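Local coordinates for arginase (Medicago truncatula, PDB 6VSS), which hydrolyses L-arginine to urea and L-ornithine with two manganese ions per subunit, also forms putrescine from agmatine, and assembles as a homohexamer, at residues Ile92-Thr97 and Thr324-Ala329; Ser99-Glu102 and Asn106-Asp109; Val170-Gly175 and Gly210-Arg215; Val178-Phe183 and Ser202-Ile207; Ile251-Lys256 and Ile294-Gln299. All coordinates share one frame; numbering follows the deposited sequence.

Interaction 1 of 5, residues Ile92-Thr97 and Thr324-Ala329; sequences IWCDST and TALVAA
Ala-329 presses its methyl against the last turn of helix 84-92, and this is the close-packed end of the contact: CB of Ala-329 lies 3.7 Å from CG1 of Ile-92 and 3.5 Å from the backbone N of Ile-92. The two CA atoms of this pair are 4.8 Å apart. CG1 of Ile-92 meets Ala-329 because it stands beside its own backbone N (chi1 -73°), while the CG2 branch turns over the centre of the Trp-93 indole. Arg-333, one helical turn past Ala-329, donates to the carbonyl of Ile-92. Helix 323-339, the last of the arginase alpha/beta fold, is thereby fastened to the point where helix 84-92 gives way to the L-ornithine-binding loop. Beyond Ile-92 the packing thins. Leu-326 sends only CD2 to the loop, 4.2 Å from CG2 of Thr-97 and 4.4 Å from SG of Cys-94. The loop holds its own shape through a type I turn from Cys-94 to Thr-97, where OG1 of Thr-97 donates to O of Cys-94 at 2.8 Å, in the carbonyl plane. On this looser side a second subunit packs Phe-77 against Asp-95 and Ser-96, and its His-283 bonds to O of Ser-96.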
# COMPACT_ATOMS: atom_id res chain seq x y z
N ILE B 92 4.34 -21.10 -6.11
CA ILE B 92 5.23 -22.29 -6.08
C ILE B 92 6.13 -22.24 -7.30
O ILE B 92 7.30 -22.60 -7.18
CB ILE B 92 4.44 -23.61 -6.05
CG1 ILE B 92 3.80 -23.84 -4.69
CG2 ILE B 92 5.33 -24.78 -6.43
CD1 ILE B 92 2.72 -24.92 -4.76
N TRP B 93 5.50 -21.93 -8.43
CA TRP B 93 6.09 -22.01 -9.78
C TRP B 93 6.51 -20.58 -10.19
O TRP B 93 6.58 -20.35 -11.37
CB TRP B 93 5.07 -22.79 -10.65
CG TRP B 93 5.11 -24.28 -10.39
CD1 TRP B 93 6.24 -25.04 -10.55
CD2 TRP B 93 4.11 -25.21 -9.86
NE1 TRP B 93 6.04 -26.34 -10.16
CE2 TRP B 93 4.73 -26.49 -9.76
CE3 TRP B 93 2.77 -25.12 -9.42
CZ2 TRP B 93 4.07 -27.64 -9.31
CZ3 TRP B 93 2.11 -26.25 -8.96
CH2 TRP B 93 2.76 -27.49 -8.88
N CYS B 94 6.93 -19.69 -9.24
CA CYS B 94 7.22 -18.22 -9.41
C CYS B 94 8.66 -17.91 -9.87
O CYS B 94 9.63 -18.50 -9.32
CB CYS B 94 7.04 -17.45 -8.10
SG CYS B 94 7.86 -15.82 -8.00
N ASP B 95 8.82 -16.92 -10.75
CA ASP B 95 10.12 -16.63 -11.45
C ASP B 95 11.29 -16.28 -10.51
O ASP B 95 12.44 -16.46 -10.95
CB ASP B 95 9.91 -15.58 -12.54
CG ASP B 95 11.19 -14.97 -13.08
OD1 ASP B 95 11.93 -14.35 -12.29
OD2 ASP B 95 11.44 -15.12 -14.30
N SER B 96 11.02 -15.78 -9.31
CA SER B 96 12.08 -15.25 -8.39
C SER B 96 12.75 -16.40 -7.60
O SER B 96 13.82 -16.15 -7.00
CB SER B 96 11.52 -14.11 -7.50
OG SER B 96 10.73 -14.56 -6.39
N THR B 97 12.17 -17.61 -7.64
CA THR B 97 12.52 -18.80 -6.83
C THR B 97 13.18 -19.87 -7.72
O THR B 97 12.75 -19.97 -8.89
CB THR B 97 11.24 -19.32 -6.16
OG1 THR B 97 10.36 -19.94 -7.09
CG2 THR B 97 10.45 -18.22 -5.48
N THR B 324 2.68 -13.17 1.30
CA THR B 324 2.05 -14.34 1.94
C THR B 324 1.83 -15.45 0.93
O THR B 324 1.88 -16.59 1.32
CB THR B 324 0.80 -14.03 2.73
OG1 THR B 324 1.13 -12.88 3.47
CG2 THR B 324 0.36 -15.11 3.68
N ALA B 325 1.60 -15.16 -0.34
CA ALA B 325 1.49 -16.22 -1.37
C ALA B 325 2.79 -17.05 -1.38
O ALA B 325 2.75 -18.30 -1.40
CB ALA B 325 1.19 -15.63 -2.72
N LEU B 326 3.92 -16.33 -1.35
CA LEU B 326 5.28 -16.94 -1.31
C LEU B 326 5.44 -17.74 -0.02
O LEU B 326 5.94 -18.88 -0.09
CB LEU B 326 6.32 -15.83 -1.41
CG LEU B 326 6.65 -15.38 -2.83
CD1 LEU B 326 7.72 -14.29 -2.82
CD2 LEU B 326 7.10 -16.55 -3.68
N VAL B 327 5.02 -17.18 1.12
CA VAL B 327 5.10 -17.91 2.39
C VAL B 327 4.28 -19.24 2.27
O VAL B 327 4.75 -20.35 2.63
CB VAL B 327 4.66 -16.97 3.53
CG1 VAL B 327 4.30 -17.73 4.77
CG2 VAL B 327 5.68 -15.86 3.82
N ALA B 328 3.05 -19.16 1.88
CA ALA B 328 2.19 -20.36 1.73
C ALA B 328 2.86 -21.36 0.74
O ALA B 328 2.86 -22.55 1.00
CB ALA B 328 0.84 -19.87 1.29
N ALA B 329 3.40 -20.87 -0.38
CA ALA B 329 4.02 -21.68 -1.45
C ALA B 329 5.24 -22.42 -0.89
O ALA B 329 5.32 -23.65 -1.06
CB ALA B 329 4.38 -20.81 -2.61

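Interaction 2 of 5, residues Ser99-Glu102 and Asn106-Asp109; sequences STTE and NLRD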
# COMPACT_ATOMS: atom_id res chain seq x y z
N SER B 99 13.70 -24.10 -8.26
CA SER B 99 12.76 -25.22 -8.07
C SER B 99 13.36 -26.27 -7.14
O SER B 99 12.92 -27.41 -7.24
CB SER B 99 12.40 -25.79 -9.40
OG SER B 99 13.45 -26.64 -9.84
N THR B 100 14.28 -25.91 -6.24
CA THR B 100 14.85 -26.84 -5.21
C THR B 100 14.35 -26.49 -3.80
O THR B 100 14.44 -25.34 -3.41
CB THR B 100 16.39 -26.91 -5.27
OG1 THR B 100 16.75 -27.13 -6.63
CG2 THR B 100 16.96 -28.00 -4.40
N THR B 101 13.83 -27.48 -3.06
CA THR B 101 13.43 -27.34 -1.65
C THR B 101 14.69 -27.19 -0.81
O THR B 101 15.76 -27.45 -1.33
CB THR B 101 12.54 -28.49 -1.18
OG1 THR B 101 13.36 -29.65 -0.92
CG2 THR B 101 11.42 -28.76 -2.16
N GLU B 102 14.52 -26.76 0.43
CA GLU B 102 15.61 -26.37 1.35
C GLU B 102 16.53 -27.57 1.51
O GLU B 102 17.78 -27.35 1.49
CB GLU B 102 15.06 -25.88 2.68
CG GLU B 102 14.61 -24.42 2.66
CD GLU B 102 14.84 -23.65 3.96
OE1 GLU B 102 15.25 -24.27 4.93
OE2 GLU B 102 14.61 -22.43 3.98
N ASN B 106 14.01 -31.63 -5.93
CA ASN B 106 13.76 -30.89 -7.20
C ASN B 106 12.24 -30.86 -7.51
O ASN B 106 11.65 -31.86 -7.99
CB ASN B 106 14.63 -31.46 -8.32
CG ASN B 106 14.61 -30.62 -9.59
OD1 ASN B 106 13.88 -29.63 -9.71
ND2 ASN B 106 15.42 -31.02 -10.55
N LEU B 107 11.62 -29.69 -7.35
CA LEU B 107 10.18 -29.46 -7.63
C LEU B 107 9.86 -29.63 -9.13
O LEU B 107 8.69 -29.92 -9.44
CB LEU B 107 9.81 -28.07 -7.11
CG LEU B 107 10.06 -27.91 -5.60
CD1 LEU B 107 10.01 -26.44 -5.19
CD2 LEU B 107 9.08 -28.75 -4.79
N ARG B 108 10.83 -29.48 -10.02
CA ARG B 108 10.67 -29.84 -11.46
C ARG B 108 10.41 -31.34 -11.64
O ARG B 108 9.83 -31.72 -12.66
CB ARG B 108 11.92 -29.51 -12.27
CG ARG B 108 12.12 -28.03 -12.49
CD ARG B 108 13.39 -27.81 -13.30
NE ARG B 108 13.83 -26.44 -13.14
CZ ARG B 108 13.10 -25.39 -13.49
NH1 ARG B 108 11.91 -25.55 -14.04
NH2 ARG B 108 13.56 -24.17 -13.29
N ASP B 109 10.87 -32.19 -10.74
CA ASP B 109 10.51 -33.61 -10.84
C ASP B 109 9.04 -33.75 -10.46
O ASP B 109 8.67 -33.44 -9.34
CB ASP B 109 11.53 -34.42 -10.04
CG ASP B 109 11.34 -35.93 -10.11
OD1 ASP B 109 10.26 -36.40 -10.54
OD2 ASP B 109 12.28 -36.62 -9.68
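Ser-99 meets the turn at Asn-106 to Asp-109 through both its carbonyl and its hydroxyl, in a short hairpin-like excursion of the loop between helix 84-92 and strand 113-118. One beta bridge, Thr-100 with Asn-106, and an Asx turn at Asn-106 define it. The carbonyl O of Ser-99 takes the N-H of Leu-107 at 2.6 Å, the donor standing almost in line with the C=O bond (171°). The hydroxyl OG of Ser-99, placed between its own backbone N and carbonyl carbon (chi1 79°), donates to OD1 of Asn-106 at 3.0 Å. That amide oxygen also accepts from the backbone N of Arg-108, which closes the Asx turn; the two donors lie on opposite sides of the carboxamide plane, the hydroxyl tilted modestly from it and the Arg-108 N-H well out of it. CB of Ser-99 lies over one face of the Arg-108 guanidinium, toward its rim. Thr-100 turns its side chain from the turn and packs on Ile-224 of the second subunit, while its backbone N donates to OD1 of Asn-98, an L-ornithine-binding residue. Thr-101 divides its two branches: OG1 bonds to the N of Lys-105, while the methyl CG2 of Thr-101 packs 3.5 Å from CD2 of Leu-107, whose side chain also touches Arg-333 of helix 323-339. Glu-102 points away from this pairing and splits its carboxylate between two salt bridges, OE2 with NZ of Lys-330 and OE1 with NH1 of Arg-292.

Interaction 3 of 5, residues Val170-Gly175 and Gly210-Arg215; sequences VSEKLG and GGYARR
OG of Ser-171 bonds to the carbonyl O of Gly-176, just past the end of helix 163-174, while facing Tyr-212 across the contact. O of Tyr-212 comes within 3.6 Å of OG of Ser-171 without bonding to it. The same hydroxyl sits at the edge of the Tyr-212 ring, near its plane, with OG of Ser-171 3.8 Å from CD1 of Tyr-212. With OG trans to the backbone N (chi1 -179°), the serine extends toward this edge, and its CB also reaches CD1 of Tyr-212, at 3.9 Å. Further along the ring, Glu-172 approaches the phenol: OE2 of Glu-172 is 4.0 Å from OH of Tyr-212, a loose contact, with the carboxylate plane turned 77° from the ring. The stronger tie of that carboxylate is the salt bridge of OE1 with Lys-143 on helix 131-146. The carbonyl O of Gly-210 stands over the centre of one face of the tyrosine ring, and the ring also touches Phe-164 and Arg-168 of helix 163-174. Two helices finish here. Gly-175 and Gly-211, both with positive phi, each end their helix in a Schellman motif, and the chain passes from them into strands 178-183 and 213-221, neighbours in the central parallel sheet of the arginase fold.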
# COMPACT_ATOMS: atom_id res chain seq x y z
N VAL B 170 -9.10 -39.30 4.56
CA VAL B 170 -7.80 -39.99 4.71
C VAL B 170 -7.97 -41.23 5.61
O VAL B 170 -7.53 -42.32 5.23
CB VAL B 170 -6.72 -39.07 5.26
CG1 VAL B 170 -5.50 -39.87 5.58
CG2 VAL B 170 -6.39 -37.93 4.28
N SER B 171 -8.58 -41.04 6.77
CA SER B 171 -8.81 -42.06 7.82
C SER B 171 -9.69 -43.18 7.30
O SER B 171 -9.43 -44.34 7.65
CB SER B 171 -9.45 -41.45 9.03
OG SER B 171 -9.65 -42.42 10.05
N GLU B 172 -10.75 -42.83 6.59
CA GLU B 172 -11.74 -43.82 6.11
C GLU B 172 -11.05 -44.62 5.01
O GLU B 172 -11.17 -45.85 5.03
CB GLU B 172 -12.99 -43.15 5.57
CG GLU B 172 -13.96 -42.68 6.61
CD GLU B 172 -15.09 -41.87 6.02
OE1 GLU B 172 -15.03 -41.54 4.83
OE2 GLU B 172 -16.05 -41.58 6.76
N LYS B 173 -10.30 -43.95 4.12
CA LYS B 173 -9.60 -44.68 3.06
C LYS B 173 -8.47 -45.53 3.67
O LYS B 173 -8.26 -46.64 3.17
CB LYS B 173 -9.11 -43.79 1.92
CG LYS B 173 -8.29 -44.54 0.86
CD LYS B 173 -8.83 -44.49 -0.54
CE LYS B 173 -9.99 -45.44 -0.72
NZ LYS B 173 -10.96 -44.94 -1.71
N LEU B 174 -7.74 -45.07 4.70
CA LEU B 174 -6.60 -45.87 5.22
C LEU B 174 -7.14 -47.02 6.06
O LEU B 174 -6.42 -48.00 6.22
CB LEU B 174 -5.60 -45.01 5.99
CG LEU B 174 -4.79 -44.05 5.13
CD1 LEU B 174 -3.65 -43.41 5.90
CD2 LEU B 174 -4.24 -44.75 3.92
N GLY B 175 -8.38 -46.88 6.52
CA GLY B 175 -9.04 -47.79 7.47
C GLY B 175 -8.62 -47.57 8.91
O GLY B 175 -8.56 -48.54 9.64
N GLY B 210 -15.18 -37.73 15.81
CA GLY B 210 -15.25 -38.87 14.87
C GLY B 210 -14.23 -39.95 15.18
O GLY B 210 -14.29 -41.01 14.52
N GLY B 211 -13.34 -39.71 16.15
CA GLY B 211 -12.17 -40.58 16.42
C GLY B 211 -11.35 -40.77 15.17
O GLY B 211 -10.81 -41.82 14.99
N TYR B 212 -11.27 -39.80 14.27
CA TYR B 212 -10.51 -39.97 13.01
C TYR B 212 -9.04 -39.78 13.31
O TYR B 212 -8.23 -40.20 12.52
CB TYR B 212 -10.98 -38.99 11.93
CG TYR B 212 -12.41 -39.21 11.52
CD1 TYR B 212 -12.77 -40.39 10.88
CD2 TYR B 212 -13.40 -38.27 11.78
CE1 TYR B 212 -14.07 -40.61 10.48
CE2 TYR B 212 -14.71 -38.48 11.37
CZ TYR B 212 -15.04 -39.66 10.73
OH TYR B 212 -16.32 -39.91 10.34
N ALA B 213 -8.72 -39.15 14.44
CA ALA B 213 -7.33 -38.85 14.87
C ALA B 213 -7.10 -39.41 16.27
O ALA B 213 -8.07 -39.45 17.05
CB ALA B 213 -7.07 -37.38 14.80
N ARG B 214 -5.87 -39.85 16.56
CA ARG B 214 -5.47 -40.30 17.92
C ARG B 214 -4.75 -39.13 18.61
O ARG B 214 -5.38 -38.45 19.37
CB ARG B 214 -4.61 -41.55 17.82
CG ARG B 214 -4.08 -42.07 19.14
CD ARG B 214 -3.23 -43.30 18.90
NE ARG B 214 -2.04 -42.92 18.17
CZ ARG B 214 -0.88 -43.53 18.25
NH1 ARG B 214 -0.74 -44.59 19.03
NH2 ARG B 214 0.14 -43.07 17.55
N ARG B 215 -3.49 -38.89 18.28
CA ARG B 215 -2.76 -37.70 18.74
C ARG B 215 -3.10 -36.51 17.84
O ARG B 215 -3.43 -36.70 16.64
CB ARG B 215 -1.28 -38.02 18.76
CG ARG B 215 -0.94 -39.15 19.73
CD ARG B 215 0.55 -39.35 19.86
NE ARG B 215 1.19 -38.17 20.39
CZ ARG B 215 2.48 -37.88 20.22
NH1 ARG B 215 3.28 -38.68 19.54
NH2 ARG B 215 2.96 -36.78 20.75

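Interaction 4 of 5, residues Val178-Phe183 and Ser202-Ile207; sequences VDILHF and SPFARI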
# COMPACT_ATOMS: atom_id res chain seq x y z
N VAL B 178 -5.25 -41.50 12.36
CA VAL B 178 -3.95 -40.91 11.99
C VAL B 178 -3.54 -40.09 13.19
O VAL B 178 -4.42 -39.79 14.03
CB VAL B 178 -4.06 -40.08 10.68
CG1 VAL B 178 -4.50 -40.94 9.53
CG2 VAL B 178 -5.00 -38.90 10.81
N ASP B 179 -2.26 -39.74 13.31
CA ASP B 179 -1.82 -38.69 14.26
C ASP B 179 -1.77 -37.40 13.46
O ASP B 179 -1.44 -37.51 12.31
CB ASP B 179 -0.47 -39.01 14.90
CG ASP B 179 -0.45 -40.17 15.91
OD1 ASP B 179 -1.52 -40.52 16.46
OD2 ASP B 179 0.67 -40.68 16.18
N ILE B 180 -2.05 -36.26 14.08
CA ILE B 180 -2.04 -34.94 13.40
C ILE B 180 -1.06 -33.99 14.06
O ILE B 180 -1.03 -33.87 15.28
CB ILE B 180 -3.44 -34.34 13.32
CG1 ILE B 180 -4.44 -35.27 12.63
CG2 ILE B 180 -3.38 -32.94 12.69
CD1 ILE B 180 -5.82 -34.72 12.59
N LEU B 181 -0.29 -33.33 13.23
CA LEU B 181 0.55 -32.19 13.62
C LEU B 181 -0.15 -31.01 12.99
O LEU B 181 -0.35 -31.05 11.77
CB LEU B 181 1.95 -32.35 13.03
CG LEU B 181 2.81 -31.11 13.21
CD1 LEU B 181 2.92 -30.73 14.68
CD2 LEU B 181 4.18 -31.37 12.59
N HIS B 182 -0.58 -30.06 13.83
CA HIS B 182 -1.49 -28.97 13.45
C HIS B 182 -0.81 -27.69 13.88
O HIS B 182 -0.59 -27.51 15.09
CB HIS B 182 -2.86 -29.24 14.06
CG HIS B 182 -3.79 -28.07 14.09
ND1 HIS B 182 -4.67 -27.86 15.15
CD2 HIS B 182 -4.03 -27.10 13.19
CE1 HIS B 182 -5.42 -26.81 14.87
NE2 HIS B 182 -5.03 -26.31 13.68
N PHE B 183 -0.45 -26.84 12.92
CA PHE B 183 0.06 -25.47 13.17
C PHE B 183 -1.10 -24.49 13.08
O PHE B 183 -1.79 -24.45 12.09
CB PHE B 183 1.16 -25.10 12.18
CG PHE B 183 2.37 -25.99 12.26
CD1 PHE B 183 2.49 -27.12 11.46
CD2 PHE B 183 3.47 -25.64 13.03
CE1 PHE B 183 3.62 -27.92 11.48
CE2 PHE B 183 4.60 -26.46 13.08
CZ PHE B 183 4.65 -27.60 12.32
N SER B 202 -14.21 -25.20 14.35
CA SER B 202 -14.59 -26.56 14.86
C SER B 202 -14.04 -27.73 14.04
O SER B 202 -14.38 -28.88 14.36
CB SER B 202 -16.06 -26.67 14.94
OG SER B 202 -16.51 -25.62 15.77
N PRO B 203 -13.17 -27.57 13.02
CA PRO B 203 -12.77 -28.74 12.26
C PRO B 203 -12.26 -29.81 13.21
O PRO B 203 -12.58 -30.95 13.01
CB PRO B 203 -11.68 -28.25 11.30
CG PRO B 203 -11.32 -26.84 11.76
CD PRO B 203 -12.53 -26.34 12.51
N PHE B 204 -11.46 -29.44 14.20
CA PHE B 204 -10.77 -30.47 15.01
C PHE B 204 -11.74 -31.04 16.07
O PHE B 204 -11.48 -32.13 16.51
CB PHE B 204 -9.46 -29.93 15.56
CG PHE B 204 -8.46 -29.74 14.46
CD1 PHE B 204 -7.83 -30.84 13.88
CD2 PHE B 204 -8.25 -28.49 13.90
CE1 PHE B 204 -6.94 -30.66 12.83
CE2 PHE B 204 -7.40 -28.32 12.82
CZ PHE B 204 -6.72 -29.40 12.31
N ALA B 205 -12.79 -30.33 16.46
CA ALA B 205 -13.87 -30.94 17.28
C ALA B 205 -14.53 -32.04 16.44
O ALA B 205 -14.65 -33.15 16.94
CB ALA B 205 -14.83 -29.89 17.76
N ARG B 206 -14.87 -31.77 15.18
CA ARG B 206 -15.48 -32.77 14.27
C ARG B 206 -14.54 -33.98 14.20
O ARG B 206 -14.99 -35.14 14.41
CB ARG B 206 -15.73 -32.15 12.90
CG ARG B 206 -16.62 -30.90 12.93
CD ARG B 206 -18.05 -31.16 13.37
NE ARG B 206 -18.26 -30.97 14.81
CZ ARG B 206 -18.45 -29.80 15.44
NH1 ARG B 206 -18.45 -28.64 14.79
NH2 ARG B 206 -18.60 -29.81 16.75
N ILE B 207 -13.25 -33.73 13.99
CA ILE B 207 -12.27 -34.81 13.70
C ILE B 207 -12.21 -35.66 14.95
O ILE B 207 -12.48 -36.86 14.85
CB ILE B 207 -10.91 -34.22 13.28
CG1 ILE B 207 -10.93 -33.69 11.84
CG2 ILE B 207 -9.80 -35.22 13.49
CD1 ILE B 207 -9.81 -32.69 11.54
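Strand 178-183 and the start of helix 203-209 (residues 203-207) run nearly antiparallel, their short axes 168° apart in direction and 12.4 Å apart at closest approach. The backbones stay well separated, His-182 and Phe-204 being the nearest pair at 9.5 Å between CA atoms, so large side chains fill the layer between them. His-182 and Phe-204 reach out from opposite directions and meet in a face-to-face stack, with centroids 3.9 Å apart and planes inclined by 28°. The tilt brings CE2 of Phe-204 to 3.2 Å from CE1 of His-182, over the rim of the imidazole. The histidine ring projects from the strand with CG trans to the backbone N (chi1 164°). Both of its nitrogens have partners: NE2 bonds to Asp-184, a ligand of both manganese ions, and ND1 to Gln-218, which together fix the rotation of the ring. His-182 is thus a second-shell residue of the metal site. A leucine in its place would probably leave Asp-184 without this second-shell bond, Gln-218 without its partner and the ring of Phe-204 without its stack. Beside the stack, CD1 of Ile-180 meets the edge of the Phe-204 ring, 4.2 Å from CE1 of Phe-204, and lies 4.1 Å from CG2 of Ile-207. The contact lies inside the beta-alpha-beta unit of strand 178-183, helix 203-209 and strand 213-221. Val-167 of helix 163-174 touches both isoleucines, Leu-216 of strand 213-221 backs Ile-180 and His-182, and Ser-267 of strand 264-269 touches both rings of the stack.

Interaction 5 of 5, residues Ile251-Lys256 and Ile294-Gln299; sequences ILENLK and ILNILQ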
# COMPACT_ATOMS: atom_id res chain seq x y z
N ILE B 251 11.18 -30.88 22.58
CA ILE B 251 10.17 -31.94 22.24
C ILE B 251 9.69 -31.68 20.82
O ILE B 251 9.39 -32.62 20.10
CB ILE B 251 8.97 -31.94 23.21
CG1 ILE B 251 9.44 -31.93 24.66
CG2 ILE B 251 8.04 -33.12 22.93
CD1 ILE B 251 10.21 -33.16 25.06
N LEU B 252 9.50 -30.42 20.47
CA LEU B 252 8.80 -30.10 19.20
C LEU B 252 9.75 -30.39 18.04
O LEU B 252 9.27 -30.87 17.01
CB LEU B 252 8.31 -28.64 19.22
CG LEU B 252 7.21 -28.36 20.23
CD1 LEU B 252 6.86 -26.88 20.26
CD2 LEU B 252 5.97 -29.21 19.95
N GLU B 253 11.05 -30.16 18.25
CA GLU B 253 12.12 -30.50 17.28
C GLU B 253 12.46 -32.00 17.26
O GLU B 253 13.45 -32.36 16.68
CB GLU B 253 13.35 -29.64 17.61
CG GLU B 253 13.04 -28.18 17.43
CD GLU B 253 14.28 -27.32 17.60
OE1 GLU B 253 15.26 -27.85 18.16
OE2 GLU B 253 14.25 -26.14 17.21
N ASN B 254 11.64 -32.88 17.78
CA ASN B 254 11.96 -34.32 17.73
C ASN B 254 10.70 -35.13 17.86
O ASN B 254 10.74 -36.15 18.54
CB ASN B 254 12.84 -34.77 18.90
CG ASN B 254 14.18 -34.06 18.92
OD1 ASN B 254 15.11 -34.45 18.21
ND2 ASN B 254 14.27 -33.03 19.72
N LEU B 255 9.65 -34.70 17.22
CA LEU B 255 8.36 -35.41 17.25
C LEU B 255 8.46 -36.69 16.44
O LEU B 255 9.13 -36.70 15.40
CB LEU B 255 7.30 -34.50 16.64
CG LEU B 255 6.92 -33.30 17.49
CD1 LEU B 255 6.04 -32.37 16.66
CD2 LEU B 255 6.20 -33.79 18.75
N LYS B 256 7.79 -37.73 16.93
CA LYS B 256 7.71 -39.03 16.23
C LYS B 256 6.24 -39.45 16.26
O LYS B 256 5.74 -39.80 17.33
CB LYS B 256 8.65 -40.03 16.90
CG LYS B 256 10.03 -39.44 17.16
CD LYS B 256 11.15 -40.36 17.75
CE LYS B 256 12.36 -39.52 18.11
NZ LYS B 256 13.58 -40.33 18.29
N ILE B 294 8.40 -23.40 12.02
CA ILE B 294 7.64 -24.48 11.31
C ILE B 294 8.65 -25.42 10.60
O ILE B 294 8.43 -26.66 10.58
CB ILE B 294 6.61 -23.87 10.35
CG1 ILE B 294 5.66 -22.93 11.10
CG2 ILE B 294 5.85 -24.97 9.62
CD1 ILE B 294 4.46 -22.51 10.33
N LEU B 295 9.70 -24.86 9.98
CA LEU B 295 10.62 -25.70 9.16
C LEU B 295 11.42 -26.62 10.09
O LEU B 295 11.66 -27.77 9.75
CB LEU B 295 11.57 -24.81 8.33
CG LEU B 295 10.91 -24.01 7.21
CD1 LEU B 295 11.91 -23.26 6.37
CD2 LEU B 295 10.08 -24.89 6.32
N ASN B 296 11.87 -26.10 11.23
CA ASN B 296 12.61 -26.92 12.24
C ASN B 296 11.76 -28.14 12.65
O ASN B 296 12.27 -29.29 12.63
CB ASN B 296 12.98 -26.08 13.45
CG ASN B 296 14.02 -25.04 13.13
OD1 ASN B 296 14.69 -25.11 12.10
ND2 ASN B 296 14.19 -24.06 14.00
N ILE B 297 10.52 -27.90 13.02
CA ILE B 297 9.62 -28.99 13.47
C ILE B 297 9.40 -29.98 12.31
O ILE B 297 9.42 -31.22 12.52
CB ILE B 297 8.33 -28.40 14.05
CG1 ILE B 297 8.65 -27.63 15.33
CG2 ILE B 297 7.33 -29.52 14.24
CD1 ILE B 297 7.56 -26.74 15.90
N LEU B 298 9.24 -29.45 11.11
CA LEU B 298 8.78 -30.27 9.96
C LEU B 298 9.96 -31.08 9.44
O LEU B 298 9.79 -32.31 9.15
CB LEU B 298 8.21 -29.29 8.93
CG LEU B 298 7.36 -29.90 7.83
CD1 LEU B 298 6.26 -30.79 8.40
CD2 LEU B 298 6.79 -28.78 6.99
N GLN B 299 11.13 -30.44 9.40
CA GLN B 299 12.39 -31.05 8.96
C GLN B 299 12.74 -32.18 9.93
O GLN B 299 13.20 -33.22 9.48
CB GLN B 299 13.48 -29.97 8.77
CG GLN B 299 13.20 -29.11 7.53
CD GLN B 299 14.13 -27.94 7.30
OE1 GLN B 299 14.93 -27.57 8.17
NE2 GLN B 299 14.05 -27.33 6.11
O HOH W 1 9.76 -32.46 14.91
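Ile-297 carries this contact from helix 291-300, and each part of its side chain meets the end of helix 245-252 or the loop just after it. CB faces the carbonyl O of Leu-252 at 4.0 Å. From there the two branches part. CG2, trans to the backbone N, packs 3.6 Å from O of Leu-252 and 4.0 Å from CD1 of Leu-255; CG1 (chi1 -67°) passes the same carbonyl and carries CD1 to 3.9 Å from CB of Leu-252. Val-219 of strand 213-221 and Leu-181 and Phe-183 of strand 178-183 also touch this isoleucine. An alanine here would probably open a gap beside CB of Leu-252 and CD1 of Leu-255 and leave the helix end less firmly seated on the sheet. At the margin, Glu-253 and Asn-296 lie side by side, OE2 of Glu-253 3.8 Å from ND2 of Asn-296, too far for a bond. A single water joins the backbones, donating to O of Leu-252 and O of Ile-297, each at 2.7 Å, and accepting from N of Leu-255. The chemistry therefore divides: hydrocarbon fills the space against the sheet, while a water links main-chain groups of both segments, which form no direct hydrogen bond.

How the interactions relate
Interaction 4 is the most deeply buried of the five, an aromatic and aliphatic layer beside the manganese site, and interaction 5 packs apolar side chains against the same strand: Phe-183 and Leu-181 touch Ile-297, and Leu-181 also meets Leu-255. Interactions 3 and 4 reach neighbouring strands of one sheet, 213-221 and 178-183, tied by the salt bridge of Arg-214 with Asp-179, but interaction 3 lies at a partly exposed edge with loose polar contacts. Interactions 1 and 2 follow each other along the L-ornithine-binding loop and both touch the second subunit; the first is apolar packing of a helix against a helix end and loop, the second a polar turn. A weak hydrogen bond between Glu-102 and Gln-299 joins interactions 2 and 5.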